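Local coordinates for protein Epf (Streptococcus pyogenes, PDB 4ES8) that acts as a cell-surface adhesin that binds to cells through an N-terminal domain containing a carbohydrate-binding module, at residues D111-I116 against S177-K182; T105-K110 against E183-L188; V232-K237 against I273-S278; G247-L252 against L260-V265; I127-R132 against L202-K207. All blocks are in the same frame, centred on the assembly; numbering follows the deposited sequence. Where two conformers were deposited one is given.

Contact 1: residues D111-I116 against S177-K182; sequences DHDYKI and SFRTLK
Strands 113-116 and 177-180 run antiparallel, with Tyr114 and Phe178 as the hydrogen-bonded pair: Tyr114 N reaches Phe178 O at 2.9 Å and Phe178 N reaches Tyr114 O at 3.1 Å. Thr180 N also bonds to His112 O. Arg179 and Asp113 sit on one face of the sheet. Arg179 grips the carboxylate side-on, its NE going to Asp113 OD1 (2.8 Å) and its NH2 to Asp113 OD2 (3.0 Å). The NH2 bond is straight (179°) and uses the syn lone pair of OD2. The two flat groups are nearly coplanar, 22° apart. Arg179 is bent at chi3 (-77°), which places NE beside Asp113. Its NH1 bonds to Asp240 O. These are neighbouring strands of a large antiparallel sheet in the first subdomain, probably the carbohydrate-binding module, and the opposite face turns into its buried core. There Tyr114 CB makes an off-centre CH-pi contact with the Phe178 ring. Ile116 CD1 meets Phe178 CE1 at 3.7 Å, and Thr180 CG2 packs on Tyr114 CE2. Thr180 OG1 accepts from His112 N and, weakly, from Asp111 N, and it also bonds to Ile109 O. One water donates to both Asp111 OD1 and Thr180 O, while Asp111 OD2 accepts from Thr243 N.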
# COMPACT_ATOMS: atom_id res chain seq x y z
N ASP A 111 -4.30 -4.93 -6.04
CA ASP A 111 -5.10 -5.88 -5.28
C ASP A 111 -4.32 -6.56 -4.14
O ASP A 111 -4.68 -7.65 -3.71
CB ASP A 111 -5.73 -6.93 -6.23
CG ASP A 111 -6.91 -7.70 -5.69
OD1 ASP A 111 -7.76 -7.08 -5.02
OD2 ASP A 111 -7.01 -8.90 -6.00
N HIS A 112 -3.28 -5.90 -3.62
CA HIS A 112 -2.57 -6.35 -2.43
C HIS A 112 -3.08 -5.50 -1.26
O HIS A 112 -3.66 -4.42 -1.48
CB HIS A 112 -1.05 -6.19 -2.63
CG HIS A 112 -0.36 -7.42 -3.16
ND1 HIS A 112 0.92 -7.75 -2.74
CD2 HIS A 112 -0.76 -8.32 -4.09
CE1 HIS A 112 1.26 -8.83 -3.42
NE2 HIS A 112 0.29 -9.21 -4.26
N ASP A 113 -2.88 -5.99 -0.03
CA ASP A 113 -3.28 -5.32 1.20
C ASP A 113 -2.06 -4.69 1.85
O ASP A 113 -0.99 -5.32 1.89
CB ASP A 113 -3.92 -6.33 2.15
CG ASP A 113 -5.24 -6.86 1.62
OD1 ASP A 113 -6.03 -6.07 1.13
OD2 ASP A 113 -5.45 -8.08 1.66
N TYR A 114 -2.22 -3.44 2.35
CA TYR A 114 -1.11 -2.72 2.96
C TYR A 114 -1.49 -2.18 4.32
O TYR A 114 -2.68 -1.97 4.61
CB TYR A 114 -0.65 -1.57 2.04
CG TYR A 114 -0.06 -2.10 0.75
CD1 TYR A 114 1.28 -2.46 0.67
CD2 TYR A 114 -0.86 -2.32 -0.38
CE1 TYR A 114 1.82 -3.00 -0.50
CE2 TYR A 114 -0.33 -2.86 -1.55
CZ TYR A 114 1.01 -3.21 -1.60
OH TYR A 114 1.52 -3.74 -2.76
N LYS A 115 -0.47 -1.98 5.15
CA LYS A 115 -0.61 -1.44 6.50
C LYS A 115 0.31 -0.25 6.66
O LYS A 115 1.53 -0.43 6.61
CB LYS A 115 -0.30 -2.51 7.56
CG LYS A 115 -0.31 -1.99 9.01
CD LYS A 115 0.30 -2.99 9.99
CE LYS A 115 0.11 -2.55 11.43
NZ LYS A 115 0.69 -3.52 12.40
N ILE A 116 -0.26 0.93 6.83
CA ILE A 116 0.48 2.16 7.07
C ILE A 116 0.48 2.42 8.56
O ILE A 116 -0.56 2.28 9.22
CB ILE A 116 -0.18 3.35 6.33
CG1 ILE A 116 -0.05 3.26 4.81
CG2 ILE A 116 0.33 4.71 6.86
CD1 ILE A 116 -0.92 4.32 4.07
N SER A 177 -5.17 0.58 7.26
CA SER A 177 -5.01 -0.54 6.33
C SER A 177 -5.90 -0.28 5.11
O SER A 177 -6.91 0.42 5.23
CB SER A 177 -5.35 -1.87 6.99
OG SER A 177 -6.67 -1.91 7.50
N PHE A 178 -5.50 -0.81 3.95
CA PHE A 178 -6.28 -0.63 2.74
C PHE A 178 -5.85 -1.65 1.72
O PHE A 178 -4.77 -2.24 1.84
CB PHE A 178 -6.15 0.79 2.15
CG PHE A 178 -4.77 1.11 1.62
CD1 PHE A 178 -3.74 1.46 2.49
CD2 PHE A 178 -4.50 1.05 0.26
CE1 PHE A 178 -2.45 1.74 1.99
CE2 PHE A 178 -3.22 1.34 -0.23
CZ PHE A 178 -2.21 1.69 0.64
N ARG A 179 -6.67 -1.81 0.69
CA ARG A 179 -6.36 -2.67 -0.45
C ARG A 179 -6.21 -1.79 -1.69
O ARG A 179 -7.05 -0.91 -1.93
CB ARG A 179 -7.49 -3.70 -0.67
CG ARG A 179 -7.29 -4.60 -1.88
CD ARG A 179 -8.28 -5.76 -1.88
NE ARG A 179 -7.84 -6.77 -0.90
CZ ARG A 179 -8.47 -7.91 -0.64
NH1 ARG A 179 -9.61 -8.21 -1.27
NH2 ARG A 179 -7.97 -8.76 0.24
N THR A 180 -5.17 -2.03 -2.52
CA THR A 180 -5.03 -1.22 -3.73
C THR A 180 -5.98 -1.65 -4.87
O THR A 180 -6.27 -2.85 -5.05
CB THR A 180 -3.63 -1.35 -4.26
OG1 THR A 180 -3.32 -2.75 -4.43
CG2 THR A 180 -2.61 -0.66 -3.35
N LEU A 181 -6.41 -0.66 -5.66
CA LEU A 181 -7.23 -0.89 -6.86
C LEU A 181 -6.38 -0.81 -8.13
O LEU A 181 -6.84 -1.19 -9.22
CB LEU A 181 -8.39 0.14 -6.93
CG LEU A 181 -9.41 0.01 -5.79
CD1 LEU A 181 -10.44 1.11 -5.83
CD2 LEU A 181 -10.08 -1.40 -5.74
N LYS A 182 -5.16 -0.26 -8.01
CA LYS A 182 -4.23 -0.08 -9.12
C LYS A 182 -2.83 -0.54 -8.75
O LYS A 182 -2.54 -0.67 -7.57
CB LYS A 182 -4.13 1.42 -9.50
CG LYS A 182 -5.43 2.11 -9.90
CD LYS A 182 -5.18 3.57 -10.26
CE LYS A 182 -6.42 4.23 -10.85
NZ LYS A 182 -6.08 5.49 -11.55
O HOH W 1 -8.45 -4.56 -5.48

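Contact 2: residues T105-K110 against E183-L188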
# COMPACT_ATOMS: atom_id res chain seq x y z
N THR A 105 4.48 6.45 -1.55
CA THR A 105 4.97 5.08 -1.40
C THR A 105 5.79 4.71 -2.62
O THR A 105 5.73 5.39 -3.67
CB THR A 105 3.80 4.07 -1.26
OG1 THR A 105 3.18 3.89 -2.55
CG2 THR A 105 2.73 4.52 -0.23
N LYS A 106 6.49 3.58 -2.53
CA LYS A 106 7.09 2.98 -3.71
C LYS A 106 5.95 2.34 -4.53
O LYS A 106 4.77 2.38 -4.12
CB LYS A 106 8.13 1.92 -3.30
CG LYS A 106 9.27 2.43 -2.40
CD LYS A 106 10.25 3.32 -3.12
CE LYS A 106 11.36 3.81 -2.20
NZ LYS A 106 12.24 2.69 -1.73
N SER A 107 6.29 1.72 -5.66
CA SER A 107 5.28 1.09 -6.51
C SER A 107 4.61 -0.07 -5.79
O SER A 107 5.28 -1.01 -5.33
CB SER A 107 5.91 0.60 -7.81
OG SER A 107 4.90 0.21 -8.72
N LEU A 108 3.26 0.01 -5.68
CA LEU A 108 2.50 -1.04 -5.01
C LEU A 108 1.93 -2.01 -6.04
O LEU A 108 1.86 -1.69 -7.24
CB LEU A 108 1.35 -0.42 -4.17
CG LEU A 108 1.77 0.70 -3.17
CD1 LEU A 108 0.57 1.18 -2.38
CD2 LEU A 108 2.88 0.22 -2.23
N ILE A 109 1.57 -3.21 -5.59
CA ILE A 109 0.97 -4.23 -6.45
C ILE A 109 -0.54 -4.08 -6.40
O ILE A 109 -1.11 -3.87 -5.34
CB ILE A 109 1.42 -5.65 -6.01
CG1 ILE A 109 2.94 -5.80 -6.24
CG2 ILE A 109 0.65 -6.76 -6.77
CD1 ILE A 109 3.56 -7.02 -5.53
N LYS A 110 -1.19 -4.23 -7.57
CA LYS A 110 -2.65 -4.15 -7.65
C LYS A 110 -3.27 -5.27 -6.83
O LYS A 110 -2.82 -6.42 -6.90
CB LYS A 110 -3.08 -4.30 -9.12
CG LYS A 110 -4.60 -4.15 -9.33
CD LYS A 110 -5.03 -4.23 -10.80
CE LYS A 110 -4.96 -5.64 -11.36
NZ LYS A 110 -5.53 -5.71 -12.75
N GLU A 183 -1.97 -0.71 -9.76
CA GLU A 183 -0.53 -0.92 -9.61
C GLU A 183 0.14 0.45 -9.65
O GLU A 183 -0.27 1.31 -10.44
CB GLU A 183 0.03 -1.80 -10.73
CG GLU A 183 1.54 -1.98 -10.64
CD GLU A 183 2.13 -2.83 -11.74
OE1 GLU A 183 1.58 -3.92 -12.01
OE2 GLU A 183 3.14 -2.40 -12.35
N GLY A 184 1.21 0.62 -8.89
CA GLY A 184 1.97 1.86 -8.95
C GLY A 184 2.05 2.58 -7.62
O GLY A 184 1.38 2.20 -6.65
N PRO A 185 2.87 3.64 -7.57
CA PRO A 185 3.00 4.40 -6.32
C PRO A 185 1.71 5.11 -5.96
O PRO A 185 0.95 5.53 -6.84
CB PRO A 185 4.10 5.43 -6.64
CG PRO A 185 4.07 5.58 -8.14
CD PRO A 185 3.70 4.21 -8.66
N MET A 186 1.47 5.22 -4.65
CA MET A 186 0.32 5.95 -4.11
C MET A 186 0.82 6.89 -3.03
O MET A 186 2.03 7.08 -2.90
CB MET A 186 -0.73 4.97 -3.57
CG MET A 186 -1.44 4.21 -4.68
SD MET A 186 -2.74 3.15 -4.07
CE MET A 186 -3.79 4.25 -3.52
N SER A 187 -0.08 7.52 -2.29
CA SER A 187 0.35 8.38 -1.20
C SER A 187 -0.57 8.21 0.00
O SER A 187 -1.75 7.85 -0.13
CB SER A 187 0.39 9.85 -1.61
OG SER A 187 -0.90 10.37 -1.90
N LEU A 188 0.01 8.47 1.16
CA LEU A 188 -0.73 8.72 2.38
C LEU A 188 -1.00 10.22 2.36
O LEU A 188 -0.05 11.00 2.24
CB LEU A 188 0.04 8.31 3.64
CG LEU A 188 -0.59 8.78 4.97
CD1 LEU A 188 -1.96 8.13 5.23
CD2 LEU A 188 0.31 8.45 6.15
O HOH W 2 0.24 -5.23 -9.98
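Leu108 and Gly184 form a single antiparallel bridge, with Gly184 N bonded to Leu108 O (2.9 Å) and Leu108 N to Gly184 O (3.0 Å). In the second bond the donor stands above the carbonyl plane of Gly184. Two more hydrogen bonds, at the other end, bring the count to four. Thr105 N binds Met186 O. Met186 N goes to a side chain instead, Thr105 OG1, at 3.0 Å and 172°. This hydroxyl lies between the backbone N and carbonyl carbon of Thr105 (chi1 74°), and it donates to Lys106 O. Thr105 OG1 thus joins Met186 N to the carbonyl of the next residue. The pairing continues that of strands 97-105 and 186-194, neighbours in one antiparallel sheet of the first subdomain. The apolar contact is between Leu108 CD1 and Met186 CB, at 4.2 Å, the side chains crossing at about a right angle. Leu108 also packs on Tyr114 and Phe178. Pro185 CB packs closely on a carbonyl, 3.4 Å from Thr105 O. A water accepts from Lys110 N and donates to Glu183 OE1 (2.8 Å). Lys267 forms a salt bridge with that same oxygen, and Asp268 with Lys110 NZ.

Contact 3: residues V232-K237 against I273-S278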
# COMPACT_ATOMS: atom_id res chain seq x y z
N VAL A 232 1.22 -30.17 -14.10
CA VAL A 232 0.46 -30.13 -12.86
C VAL A 232 -0.35 -28.85 -12.92
O VAL A 232 0.21 -27.80 -13.26
CB VAL A 232 1.37 -30.20 -11.60
CG1 VAL A 232 0.54 -30.04 -10.32
CG2 VAL A 232 2.16 -31.51 -11.56
N GLN A 233 -1.65 -28.92 -12.63
CA GLN A 233 -2.50 -27.73 -12.68
C GLN A 233 -3.00 -27.40 -11.29
O GLN A 233 -3.69 -28.22 -10.67
CB GLN A 233 -3.68 -27.94 -13.66
CG GLN A 233 -3.25 -28.06 -15.12
CD GLN A 233 -4.43 -28.11 -16.07
OE1 GLN A 233 -5.56 -28.47 -15.69
NE2 GLN A 233 -4.18 -27.78 -17.32
N LEU A 234 -2.68 -26.20 -10.80
CA LEU A 234 -3.13 -25.79 -9.47
C LEU A 234 -4.12 -24.65 -9.56
O LEU A 234 -3.80 -23.61 -10.14
CB LEU A 234 -1.94 -25.36 -8.60
CG LEU A 234 -0.82 -26.38 -8.42
CD1 LEU A 234 0.23 -25.81 -7.52
CD2 LEU A 234 -1.32 -27.72 -7.78
N THR A 235 -5.32 -24.85 -9.00
CA THR A 235 -6.34 -23.80 -8.97
C THR A 235 -6.22 -23.06 -7.63
O THR A 235 -6.38 -23.67 -6.57
CB THR A 235 -7.74 -24.39 -9.18
OG1 THR A 235 -7.78 -25.05 -10.45
CG2 THR A 235 -8.87 -23.32 -9.12
N LEU A 236 -5.96 -21.75 -7.69
CA LEU A 236 -5.85 -20.96 -6.47
C LEU A 236 -7.15 -20.24 -6.12
O LEU A 236 -7.96 -19.92 -7.01
CB LEU A 236 -4.76 -19.89 -6.65
CG LEU A 236 -3.35 -20.36 -7.01
CD1 LEU A 236 -2.42 -19.15 -7.19
CD2 LEU A 236 -2.80 -21.33 -5.97
N LYS A 237 -7.33 -19.98 -4.83
CA LYS A 237 -8.48 -19.24 -4.29
C LYS A 237 -7.99 -18.32 -3.18
O LYS A 237 -6.87 -18.50 -2.69
CB LYS A 237 -9.57 -20.20 -3.77
CG LYS A 237 -9.17 -20.97 -2.51
CD LYS A 237 -10.26 -21.92 -2.01
CE LYS A 237 -9.75 -22.75 -0.86
NZ LYS A 237 -10.72 -23.81 -0.44
N ILE A 273 -2.86 -22.47 -12.50
CA ILE A 273 -1.44 -22.16 -12.50
C ILE A 273 -0.74 -23.44 -12.89
O ILE A 273 -0.94 -24.46 -12.22
CB ILE A 273 -0.95 -21.62 -11.12
CG1 ILE A 273 -1.83 -20.46 -10.56
CG2 ILE A 273 0.54 -21.29 -11.15
CD1 ILE A 273 -1.99 -19.16 -11.42
N SER A 274 0.05 -23.40 -13.94
CA SER A 274 0.74 -24.61 -14.39
C SER A 274 2.11 -24.72 -13.78
O SER A 274 2.85 -23.73 -13.67
CB SER A 274 0.85 -24.64 -15.91
OG SER A 274 -0.44 -24.66 -16.49
N ILE A 275 2.44 -25.93 -13.35
CA ILE A 275 3.75 -26.31 -12.86
C ILE A 275 4.21 -27.46 -13.77
O ILE A 275 3.44 -28.40 -13.99
CB ILE A 275 3.72 -26.69 -11.35
CG1 ILE A 275 3.39 -25.43 -10.49
CG2 ILE A 275 5.07 -27.32 -10.92
CD1 ILE A 275 3.42 -25.61 -8.96
N THR A 276 5.41 -27.34 -14.33
CA THR A 276 5.97 -28.38 -15.19
C THR A 276 7.02 -29.16 -14.42
O THR A 276 8.03 -28.59 -14.02
CB THR A 276 6.53 -27.79 -16.50
OG1 THR A 276 5.53 -26.99 -17.12
CG2 THR A 276 7.02 -28.88 -17.46
N LEU A 277 6.80 -30.47 -14.23
CA LEU A 277 7.77 -31.32 -13.56
C LEU A 277 8.85 -31.75 -14.54
O LEU A 277 8.63 -31.67 -15.75
CB LEU A 277 7.06 -32.59 -13.02
CG LEU A 277 5.91 -32.41 -12.04
CD1 LEU A 277 5.20 -33.73 -11.80
CD2 LEU A 277 6.41 -31.81 -10.72
N SER A 278 9.97 -32.28 -14.03
CA SER A 278 10.97 -32.87 -14.91
C SER A 278 10.42 -34.25 -15.36
O SER A 278 9.45 -34.73 -14.76
CB SER A 278 12.31 -33.01 -14.19
OG SER A 278 12.27 -34.06 -13.24
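Strands 231-237 and 273-276 are neighbours in the three-stranded antiparallel sheet of the second subdomain, probably the fibronectin-like one. Val232 pairs with Ile275 and Leu234 with Ile273, both as hydrogen-bonded pairs. Val232 N to Ile275 O and Leu234 N to Ile273 O are each 2.8 Å, and the return bonds are about as short. Between them Gln233 and Ser274 form the non-hydrogen-bonded pair, with side chains on the exposed face. The other face is aliphatic. Leu234 CD1 meets Ile275 CD1 at 3.5 Å. Leu236 CD1 reaches Ile273 CG1 at 3.7 Å, the two side chains crossing at about a right angle. Val232 CG2, anti to its carbonyl carbon, touches Leu277 CD1 at 3.8 Å. Ile250 of the facing sheet packs on Leu234, Ile273 and Ile275. Backbone bonds thus fix the register, while the side-chain contacts across the pair are wholly apolar on the buried face.

Contact 4: residues G247-L252 against L260-V265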
# COMPACT_ATOMS: atom_id res chain seq x y z
N GLY A 247 2.87 -12.39 -7.07
CA GLY A 247 3.82 -12.38 -5.95
C GLY A 247 3.77 -13.62 -5.08
O GLY A 247 4.66 -13.79 -4.23
N ASP A 248 2.75 -14.46 -5.22
CA ASP A 248 2.70 -15.69 -4.42
C ASP A 248 3.67 -16.70 -4.99
O ASP A 248 3.70 -16.94 -6.20
CB ASP A 248 1.27 -16.26 -4.42
CG ASP A 248 0.27 -15.49 -3.59
OD1 ASP A 248 0.57 -14.32 -3.23
OD2 ASP A 248 -0.80 -16.03 -3.29
N GLU A 249 4.47 -17.30 -4.10
CA GLU A 249 5.45 -18.31 -4.44
C GLU A 249 4.88 -19.67 -4.11
O GLU A 249 4.66 -19.96 -2.92
CB GLU A 249 6.76 -18.06 -3.68
CG GLU A 249 7.82 -19.12 -3.95
CD GLU A 249 8.97 -19.12 -2.97
OE1 GLU A 249 8.79 -19.59 -1.82
OE2 GLU A 249 10.06 -18.64 -3.36
N ILE A 250 4.61 -20.50 -5.12
CA ILE A 250 4.04 -21.83 -4.91
C ILE A 250 5.15 -22.88 -4.89
O ILE A 250 5.88 -23.01 -5.88
CB ILE A 250 3.01 -22.19 -6.02
CG1 ILE A 250 1.87 -21.13 -6.10
CG2 ILE A 250 2.44 -23.60 -5.78
CD1 ILE A 250 1.05 -21.24 -7.37
N SER A 251 5.25 -23.66 -3.80
CA SER A 251 6.20 -24.78 -3.72
C SER A 251 5.42 -26.08 -3.73
O SER A 251 4.45 -26.21 -2.98
CB SER A 251 7.04 -24.67 -2.45
OG SER A 251 7.86 -23.51 -2.53
N LEU A 252 5.79 -27.00 -4.64
CA LEU A 252 5.11 -28.30 -4.78
C LEU A 252 6.06 -29.39 -4.34
O LEU A 252 7.20 -29.42 -4.80
CB LEU A 252 4.69 -28.51 -6.24
CG LEU A 252 4.07 -29.87 -6.59
CD1 LEU A 252 2.68 -29.99 -5.97
CD2 LEU A 252 3.95 -30.02 -8.12
N LEU A 260 9.70 -30.53 -5.48
CA LEU A 260 9.66 -30.84 -6.90
C LEU A 260 9.89 -29.59 -7.74
O LEU A 260 10.80 -29.55 -8.58
CB LEU A 260 8.34 -31.51 -7.31
CG LEU A 260 7.98 -32.82 -6.60
CD1 LEU A 260 6.58 -33.26 -7.00
CD2 LEU A 260 9.02 -33.93 -6.88
N GLN A 261 9.06 -28.55 -7.54
CA GLN A 261 9.16 -27.32 -8.32
C GLN A 261 8.64 -26.17 -7.51
O GLN A 261 7.82 -26.37 -6.62
CB GLN A 261 8.34 -27.41 -9.62
CG GLN A 261 8.72 -28.52 -10.63
CD GLN A 261 10.06 -28.27 -11.30
OE1 GLN A 261 10.48 -27.11 -11.48
NE2 GLN A 261 10.78 -29.33 -11.63
N THR A 262 9.13 -24.96 -7.84
CA THR A 262 8.70 -23.70 -7.24
C THR A 262 8.35 -22.77 -8.40
O THR A 262 9.09 -22.74 -9.39
CB THR A 262 9.81 -23.12 -6.35
OG1 THR A 262 10.17 -24.09 -5.36
CG2 THR A 262 9.39 -21.85 -5.67
N VAL A 263 7.23 -22.04 -8.29
CA VAL A 263 6.84 -21.05 -9.31
C VAL A 263 6.37 -19.79 -8.60
O VAL A 263 5.78 -19.89 -7.52
CB VAL A 263 5.76 -21.54 -10.33
CG1 VAL A 263 6.27 -22.69 -11.19
CG2 VAL A 263 4.45 -21.89 -9.65
N THR A 264 6.60 -18.62 -9.21
CA THR A 264 6.08 -17.36 -8.68
C THR A 264 4.96 -16.92 -9.62
O THR A 264 5.16 -16.86 -10.84
CB THR A 264 7.18 -16.30 -8.55
OG1 THR A 264 8.13 -16.74 -7.58
CG2 THR A 264 6.62 -14.95 -8.11
N VAL A 265 3.78 -16.61 -9.05
CA VAL A 265 2.62 -16.17 -9.84
C VAL A 265 2.86 -14.74 -10.36
O VAL A 265 3.34 -13.87 -9.61
CB VAL A 265 1.34 -16.27 -9.00
CG1 VAL A 265 0.12 -15.80 -9.80
CG2 VAL A 265 1.14 -17.70 -8.48
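Gly247 N bonds to Val265 O at 3.0 Å and closes one end of the pairing. The positive phi of Gly247 (93°) would jam a CB against the preceding carbonyl O. Asp248 O accepts from Val265 N, and Val265 CG2 also lies 3.5 Å from this oxygen. The Asp248 carboxylate turns elsewhere, to Arg242, Ser218 and Gln297. Glu249 has CG anti to its backbone N (chi1 178°), and in the conformer given this CG meets Thr262 CG2 at 3.6 Å on the diagonal. Ile250 faces Val263 with two backbone bonds, the shorter from Ile250 N to Val263 O at 2.7 Å. On the buried side Ile250 CB touches Val263 CG2, and Ile250 CD1 reaches Val265 CG2 at 3.7 Å. These side chains pack against strands 231-237 and 273-276. Ser251 and Thr262 are a non-hydrogen-bonded pair on the other face. Leu252 N binds Gln261 O. Leu252 O accepts from Leu260 N at 2.8 Å and more weakly from Gln261 N at 3.4 Å. Leu260 and Gln261 thus both face Leu252, a classic beta bulge. It lies within a beta hairpin whose second strand, 259-264, is an outermost strand of one sheet of a beta sandwich, probably the fibronectin-like domain.

Contact 5: residues I127-R132 against L202-K207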
# COMPACT_ATOMS: atom_id res chain seq x y z
N ILE A 127 -7.26 22.87 15.28
CA ILE A 127 -6.95 22.09 14.07
C ILE A 127 -7.69 20.76 14.10
O ILE A 127 -7.71 20.06 15.14
CB ILE A 127 -5.42 21.87 13.90
CG1 ILE A 127 -4.67 23.22 13.70
CG2 ILE A 127 -5.13 20.88 12.75
CD1 ILE A 127 -3.17 23.08 13.54
N THR A 128 -8.31 20.39 12.96
CA THR A 128 -8.92 19.07 12.81
C THR A 128 -8.15 18.37 11.69
O THR A 128 -7.48 19.02 10.88
CB THR A 128 -10.43 19.13 12.62
OG1 THR A 128 -10.72 20.03 11.54
CG2 THR A 128 -11.16 19.61 13.90
N VAL A 129 -8.13 17.04 11.74
CA VAL A 129 -7.27 16.24 10.89
C VAL A 129 -8.03 15.13 10.21
O VAL A 129 -8.95 14.53 10.79
CB VAL A 129 -6.16 15.65 11.85
CG1 VAL A 129 -5.26 14.61 11.16
CG2 VAL A 129 -5.30 16.76 12.47
N ASP A 130 -7.59 14.80 8.99
CA ASP A 130 -8.12 13.66 8.23
C ASP A 130 -6.94 12.89 7.64
O ASP A 130 -5.87 13.48 7.41
CB ASP A 130 -9.09 14.12 7.11
CG ASP A 130 -9.92 13.00 6.47
OD1 ASP A 130 -9.94 11.87 7.02
OD2 ASP A 130 -10.53 13.25 5.41
N TYR A 131 -7.14 11.60 7.41
CA TYR A 131 -6.14 10.71 6.79
C TYR A 131 -6.80 10.02 5.61
O TYR A 131 -7.85 9.41 5.78
CB TYR A 131 -5.62 9.63 7.76
CG TYR A 131 -5.21 10.09 9.14
CD1 TYR A 131 -4.33 11.16 9.32
CD2 TYR A 131 -5.61 9.39 10.27
CE1 TYR A 131 -3.89 11.53 10.60
CE2 TYR A 131 -5.18 9.75 11.54
CZ TYR A 131 -4.32 10.82 11.70
OH TYR A 131 -3.92 11.19 12.96
N ARG A 132 -6.19 10.12 4.44
CA ARG A 132 -6.75 9.49 3.26
C ARG A 132 -5.70 8.79 2.46
O ARG A 132 -4.52 9.05 2.66
CB ARG A 132 -7.41 10.56 2.36
CG ARG A 132 -8.63 11.28 2.96
CD ARG A 132 -9.91 10.48 2.82
NE ARG A 132 -10.97 11.12 3.59
CZ ARG A 132 -12.19 10.62 3.70
NH1 ARG A 132 -12.49 9.45 3.13
NH2 ARG A 132 -13.12 11.26 4.41
N LEU A 202 -0.74 28.03 14.84
CA LEU A 202 -1.32 26.73 15.16
C LEU A 202 -0.55 25.66 14.39
O LEU A 202 -0.62 25.64 13.16
CB LEU A 202 -2.82 26.67 14.80
CG LEU A 202 -3.72 27.74 15.43
CD1 LEU A 202 -5.18 27.46 15.07
CD2 LEU A 202 -3.56 27.83 16.98
N ASP A 203 0.15 24.76 15.11
CA ASP A 203 0.96 23.74 14.47
C ASP A 203 0.39 22.33 14.55
O ASP A 203 -0.19 21.96 15.55
CB ASP A 203 2.37 23.70 15.07
CG ASP A 203 3.17 24.97 14.93
OD1 ASP A 203 2.73 25.86 14.16
OD2 ASP A 203 4.22 25.08 15.59
N VAL A 204 0.62 21.53 13.50
CA VAL A 204 0.22 20.12 13.47
C VAL A 204 1.38 19.35 12.86
O VAL A 204 1.93 19.81 11.85
CB VAL A 204 -1.14 19.87 12.75
CG1 VAL A 204 -1.16 20.41 11.30
CG2 VAL A 204 -1.52 18.38 12.80
N GLU A 205 1.76 18.22 13.47
CA GLU A 205 2.92 17.45 13.02
C GLU A 205 2.58 15.97 12.87
O GLU A 205 1.85 15.43 13.70
CB GLU A 205 4.07 17.62 14.03
CG GLU A 205 5.35 16.89 13.69
CD GLU A 205 6.35 16.93 14.82
OE1 GLU A 205 6.16 16.18 15.81
OE2 GLU A 205 7.32 17.73 14.73
N PHE A 206 3.17 15.33 11.85
CA PHE A 206 3.04 13.90 11.58
C PHE A 206 4.42 13.33 11.43
O PHE A 206 5.28 14.01 10.85
CB PHE A 206 2.24 13.65 10.29
CG PHE A 206 1.02 14.53 10.14
CD1 PHE A 206 -0.21 14.13 10.66
CD2 PHE A 206 1.11 15.76 9.47
CE1 PHE A 206 -1.34 14.93 10.49
CE2 PHE A 206 -0.04 16.55 9.28
CZ PHE A 206 -1.26 16.13 9.79
N LYS A 207 4.69 12.13 11.94
CA LYS A 207 6.06 11.65 11.80
C LYS A 207 6.19 10.15 11.79
O LYS A 207 5.24 9.44 12.10
CB LYS A 207 6.94 12.20 12.96
CG LYS A 207 6.45 11.83 14.34
CD LYS A 207 7.27 12.57 15.42
CE LYS A 207 6.63 12.38 16.78
NZ LYS A 207 7.53 12.83 17.88
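Ile127 and Val129 project from one strand onto Leu202, Val204 and Phe206 of another, with the strand axes 8.6 Å apart and 25° from parallel. The strands meet through side chains, and through one methyl resting on backbone carbonyls. Ile127 is the main bump. Its CG1 is anti to the carbonyl carbon (chi1 -64°) and its chain is extended to CD1. This methyl drops into a hollow on the other strand. Leu202 CB borders it at 3.8 Å, Val204 CB at 3.9 Å, and the carbonyl oxygens of Leu202 and Asp203 form its floor, with Leu202 O 3.6 Å from Ile127 CD1. Val129 fits further along, its two methyls divided between two neighbours. CG2 goes to Val204 CG2 at 4.1 Å. CG1 meets the Phe206 ring at its edge, in plane, 4.0 Å from CE1; the two side chains reach toward each other tip to tip. Beyond them Phe206 CE1 comes up to the edge of the Tyr131 ring. Phe118 (edge-to-face) and Arg169 (cation-pi) also flank Tyr131. Strands from two different sheets facing each other through interlocked aliphatic and aromatic side chains are typical of a beta sandwich, as in many carbohydrate-binding modules.

How the contacts relate
Contacts 1, 2 and 5 belong to the first subdomain, and contacts 3 and 4 to the second. Contact 1 is nested inside the loop closed by contact 2, and their centres are 9 Å apart. They touch where Ile109 meets Thr180 and Tyr114. Contact 5 lies about 22 Å from both centres and crosses them in chain order. Its strands 127-135 and 202-213 belong to the two sheets reached by contacts 2 and 1. Contact 4 is nested within contact 3, also 9 Å away, and the two lie in facing sheets. The centres of contacts 3 and 5 are about 49 Å apart, consistent with an elongated adhesin fragment of two subdomains.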